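Local coordinates for EST1E (Clostridium proteoclasticum, PDB 2WTM), which is a promiscuous feruloyl esterase of the alpha/beta-hydrolase family, which hydrolyses ferulic acid esters, at residues E154-E159 / Y172-Q177. Residues are numbered along the deposited sequence; the frame is centred on the assembly and turned at random.
Sequences ENIPDE and YVRVAQ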
ATOM      1  N   GLU A 154      11.103 -11.775  10.723  1.00 17.51           N
ATOM      2  CA  GLU A 154      10.792 -10.988  11.859  1.00 18.28           C
ATOM      3  C   GLU A 154      11.932 -10.059  12.287  1.00 19.53           C
ATOM      4  O   GLU A 154      11.794  -9.355  13.280  1.00 22.40           O
ATOM      5  CB  GLU A 154      10.484 -11.936  13.047  1.00 18.83           C
ATOM      6  CG  GLU A 154       9.350 -12.898  12.765  1.00 21.87           C
ATOM      7  CD  GLU A 154       8.048 -12.190  12.422  1.00 21.14           C
ATOM      8  OE1 GLU A 154       7.779 -11.197  13.100  1.00 25.94           O
ATOM      9  OE2 GLU A 154       7.325 -12.677  11.544  1.00 27.49           O
ATOM     10  N   ASN A 155      13.044 -10.033  11.557  1.00 17.72           N
ATOM     11  CA  ASN A 155      14.087  -9.040  11.792  1.00 19.19           C
ATOM     12  C   ASN A 155      14.688  -8.755  10.422  1.00 17.49           C
ATOM     13  O   ASN A 155      15.766  -9.200  10.012  1.00 18.17           O
ATOM     14  CB  ASN A 155      15.138  -9.527  12.789  1.00 20.49           C
ATOM     15  CG  ASN A 155      14.576  -9.653  14.210  1.00 24.30           C
ATOM     16  OD1 ASN A 155      14.251  -8.633  14.873  1.00 30.73           O
ATOM     17  ND2 ASN A 155      14.364 -10.897  14.645  1.00 27.24           N
ATOM     18  N   ILE A 156      13.867  -8.093   9.674  1.00 16.46           N
ATOM     19  CA  ILE A 156      14.128  -7.837   8.243  1.00 15.85           C
ATOM     20  C   ILE A 156      15.361  -6.923   8.124  1.00 13.47           C
ATOM     21  O   ILE A 156      15.468  -5.944   8.849  1.00 15.71           O
ATOM     22  CB  ILE A 156      12.907  -7.139   7.633  1.00 15.39           C
ATOM     23  CG1 ILE A 156      11.747  -8.119   7.565  1.00 16.20           C
ATOM     24  CG2 ILE A 156      13.157  -6.539   6.196  1.00 13.56           C
ATOM     25  CD1 ILE A 156      10.424  -7.472   7.281  1.00 17.73           C
ATOM     26  N   PRO A 157      16.249  -7.241   7.198  1.00 14.63           N
ATOM     27  CA  PRO A 157      17.376  -6.343   7.054  1.00 15.24           C
ATOM     28  C   PRO A 157      17.023  -4.918   6.618  1.00 14.91           C
ATOM     29  O   PRO A 157      16.101  -4.700   5.837  1.00 15.04           O
ATOM     30  CB  PRO A 157      18.202  -6.972   5.964  1.00 15.98           C
ATOM     31  CG  PRO A 157      17.620  -8.251   5.668  1.00 19.20           C
ATOM     32  CD  PRO A 157      16.292  -8.358   6.252  1.00 16.21           C
ATOM     33  N   ASP A 158      17.871  -3.962   6.975  1.00 13.85           N
ATOM     34  CA  ASP A 158      17.651  -2.584   6.529  1.00 12.94           C
ATOM     35  C   ASP A 158      17.806  -2.474   5.002  1.00 12.39           C
ATOM     36  O   ASP A 158      17.149  -1.652   4.371  1.00 11.98           O
ATOM     37  CB  ASP A 158      18.630  -1.628   7.187  1.00 13.19           C
ATOM     38  CG  ASP A 158      18.337  -1.356   8.655  1.00 20.70           C
ATOM     39  OD1 ASP A 158      17.172  -1.527   9.152  1.00 19.04           O
ATOM     40  OD2 ASP A 158      19.329  -0.934   9.303  1.00 23.34           O
ATOM     41  N   GLU A 159      18.746  -3.240   4.459  1.00 13.36           N
ATOM     42  CA  GLU A 159      19.054  -3.175   3.039  1.00 13.82           C
ATOM     43  C   GLU A 159      19.467  -4.552   2.520  1.00 14.19           C
ATOM     44  O   GLU A 159      20.152  -5.318   3.236  1.00 13.08           O
ATOM     45  CB  GLU A 159      20.169  -2.174   2.831  1.00 14.40           C
ATOM     46  CG  GLU A 159      20.479  -1.916   1.359  1.00 15.98           C
ATOM     47  CD  GLU A 159      21.661  -0.958   1.194  1.00 16.14           C
ATOM     48  OE1 GLU A 159      21.546   0.220   1.557  1.00 16.41           O
ATOM     49  OE2 GLU A 159      22.725  -1.378   0.716  1.00 19.34           O
ATOM     50  N   TYR A 172      10.608  -2.701   1.344  1.00 10.02           N
ATOM     51  CA  TYR A 172       9.997  -3.500   0.259  1.00  8.96           C
ATOM     52  C   TYR A 172       9.368  -4.768   0.917  1.00  9.01           C
ATOM     53  O   TYR A 172       8.219  -5.108   0.594  1.00 10.10           O
ATOM     54  CB  TYR A 172      11.032  -3.876  -0.827  1.00  8.73           C
ATOM     55  CG  TYR A 172      10.432  -4.784  -1.900  1.00  9.14           C
ATOM     56  CD1 TYR A 172      10.103  -4.334  -3.125  1.00  8.46           C
ATOM     57  CD2 TYR A 172      10.170  -6.106  -1.628  1.00  9.26           C
ATOM     58  CE1 TYR A 172       9.494  -5.146  -4.035  1.00  8.45           C
ATOM     59  CE2 TYR A 172       9.555  -6.940  -2.520  1.00 10.04           C
ATOM     60  CZ  TYR A 172       9.238  -6.466  -3.752  1.00  9.66           C
ATOM     61  OH  TYR A 172       8.644  -7.293  -4.701  1.00 10.55           O
ATOM     62  N   VAL A 173      10.138  -5.467   1.746  1.00  8.16           N
ATOM     63  CA  VAL A 173       9.684  -6.688   2.435  1.00  9.98           C
ATOM     64  C   VAL A 173       8.572  -6.434   3.475  1.00  9.31           C
ATOM     65  O   VAL A 173       7.583  -7.144   3.482  1.00  9.61           O
ATOM     66  CB  VAL A 173      10.859  -7.458   3.112  1.00 10.09           C
ATOM     67  CG1 VAL A 173      10.400  -8.728   3.842  1.00 12.21           C
ATOM     68  CG2 VAL A 173      11.943  -7.735   2.027  1.00 11.83           C
ATOM     69  N   ARG A 174       8.739  -5.379   4.278  1.00 10.14           N
ATOM     70  CA  ARG A 174       7.682  -4.977   5.243  1.00  9.94           C
ATOM     71  C   ARG A 174       6.329  -4.810   4.581  1.00  9.52           C
ATOM     72  O   ARG A 174       5.316  -5.217   5.086  1.00 10.77           O
ATOM     73  CB  ARG A 174       8.108  -3.743   5.974  1.00  9.27           C
ATOM     74  CG  ARG A 174       9.403  -3.860   6.748  1.00  9.72           C
ATOM     75  CD  ARG A 174       9.742  -2.699   7.567  1.00 10.88           C
ATOM     76  NE  ARG A 174      11.020  -2.849   8.256  1.00 12.66           N
ATOM     77  CZ  ARG A 174      11.158  -3.393   9.455  1.00 15.34           C
ATOM     78  NH1 ARG A 174      10.091  -3.824  10.105  1.00 12.59           N
ATOM     79  NH2 ARG A 174      12.355  -3.485  10.029  1.00 15.63           N
ATOM     80  N   VAL A 175       6.346  -4.168   3.396  1.00  8.82           N
ATOM     81  CA  VAL A 175       5.137  -3.963   2.620  1.00  8.97           C
ATOM     82  C   VAL A 175       4.637  -5.260   2.007  1.00  8.57           C
ATOM     83  O   VAL A 175       3.469  -5.604   2.056  1.00  8.50           O
ATOM     84  CB  VAL A 175       5.386  -2.903   1.530  1.00  8.32           C
ATOM     85  CG1 VAL A 175       4.280  -2.891   0.521  1.00 10.01           C
ATOM     86  CG2 VAL A 175       5.595  -1.524   2.158  1.00  7.63           C
ATOM     87  N   ALA A 176       5.515  -5.998   1.367  1.00  7.93           N
ATOM     88  CA  ALA A 176       5.129  -7.215   0.669  1.00  8.60           C
ATOM     89  C   ALA A 176       4.443  -8.208   1.597  1.00  9.04           C
ATOM     90  O   ALA A 176       3.490  -8.914   1.226  1.00  9.82           O
ATOM     91  CB  ALA A 176       6.324  -7.888   0.005  1.00  9.70           C
ATOM     92  N   GLN A 177       5.000  -8.326   2.778  1.00 10.14           N
ATOM     93  CA  GLN A 177       4.449  -9.262   3.717  1.00  9.62           C
ATOM     94  C   GLN A 177       2.950  -9.026   4.028  1.00 10.49           C
ATOM     95  O   GLN A 177       2.242  -9.963   4.477  1.00 10.56           O
ATOM     96  CB  GLN A 177       5.251  -9.188   5.024  1.00 10.68           C
ATOM     97  CG  GLN A 177       6.633  -9.833   5.009  1.00  9.11           C
ATOM     98  CD  GLN A 177       7.263  -9.810   6.386  1.00 11.52           C
ATOM     99  OE1 GLN A 177       6.892  -9.029   7.237  1.00 15.18           O
ATOM    100  NE2 GLN A 177       8.300 -10.652   6.572  1.00 12.85           N
TER
HETATM  101  O   HOH W   1      15.099  -3.090   8.755  1.00 17.62           O
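Ile156 packs against Val173 and Arg174 of helix 171-176 and against the side chain of Gln177. The apolar contact is carried by its CD1, which sits 3.7 Å from Val173 CG1. CG2 of Ile156 also meets Val173, 4.0 Å from its CB. The same CD1 packs on the aliphatic part of Arg174, 3.8 Å from CG, and touches the end of Gln177, 3.9 Å from OE1. Ile156 CG1 stands anti to the carbonyl carbon (chi1 -70°), and the chain then extends to CD1, which reaches Val173, Arg174 and Gln177.

Polar contact runs through one water. It donates to Ile156 O at 2.9 Å and to Asp158 OD1 at 2.6 Å. It accepts from Arg174 NH2 at 3.1 Å, lying in the guanidinium plane at its edge. Ile156 CB lies over one face of that guanidinium. The charged atoms of Asp158 and Arg174 do not touch; this water bridges them.

The polar ends also serve the dimer: Arg174 NH1 forms a salt bridge to Asp123 of the second subunit, and Gln177 OE1 accepts from NH2 of Arg122 of the second subunit. Gln177 NE2 binds Ala141 O and Pro153 O. The contact joins the loop between strands 149-150 and 159-162 to helix 171-176, beside helix 137-143, in the insertion between strands 125-131 and 192-197, probably the cap (lid) of the alpha/beta-hydrolase fold.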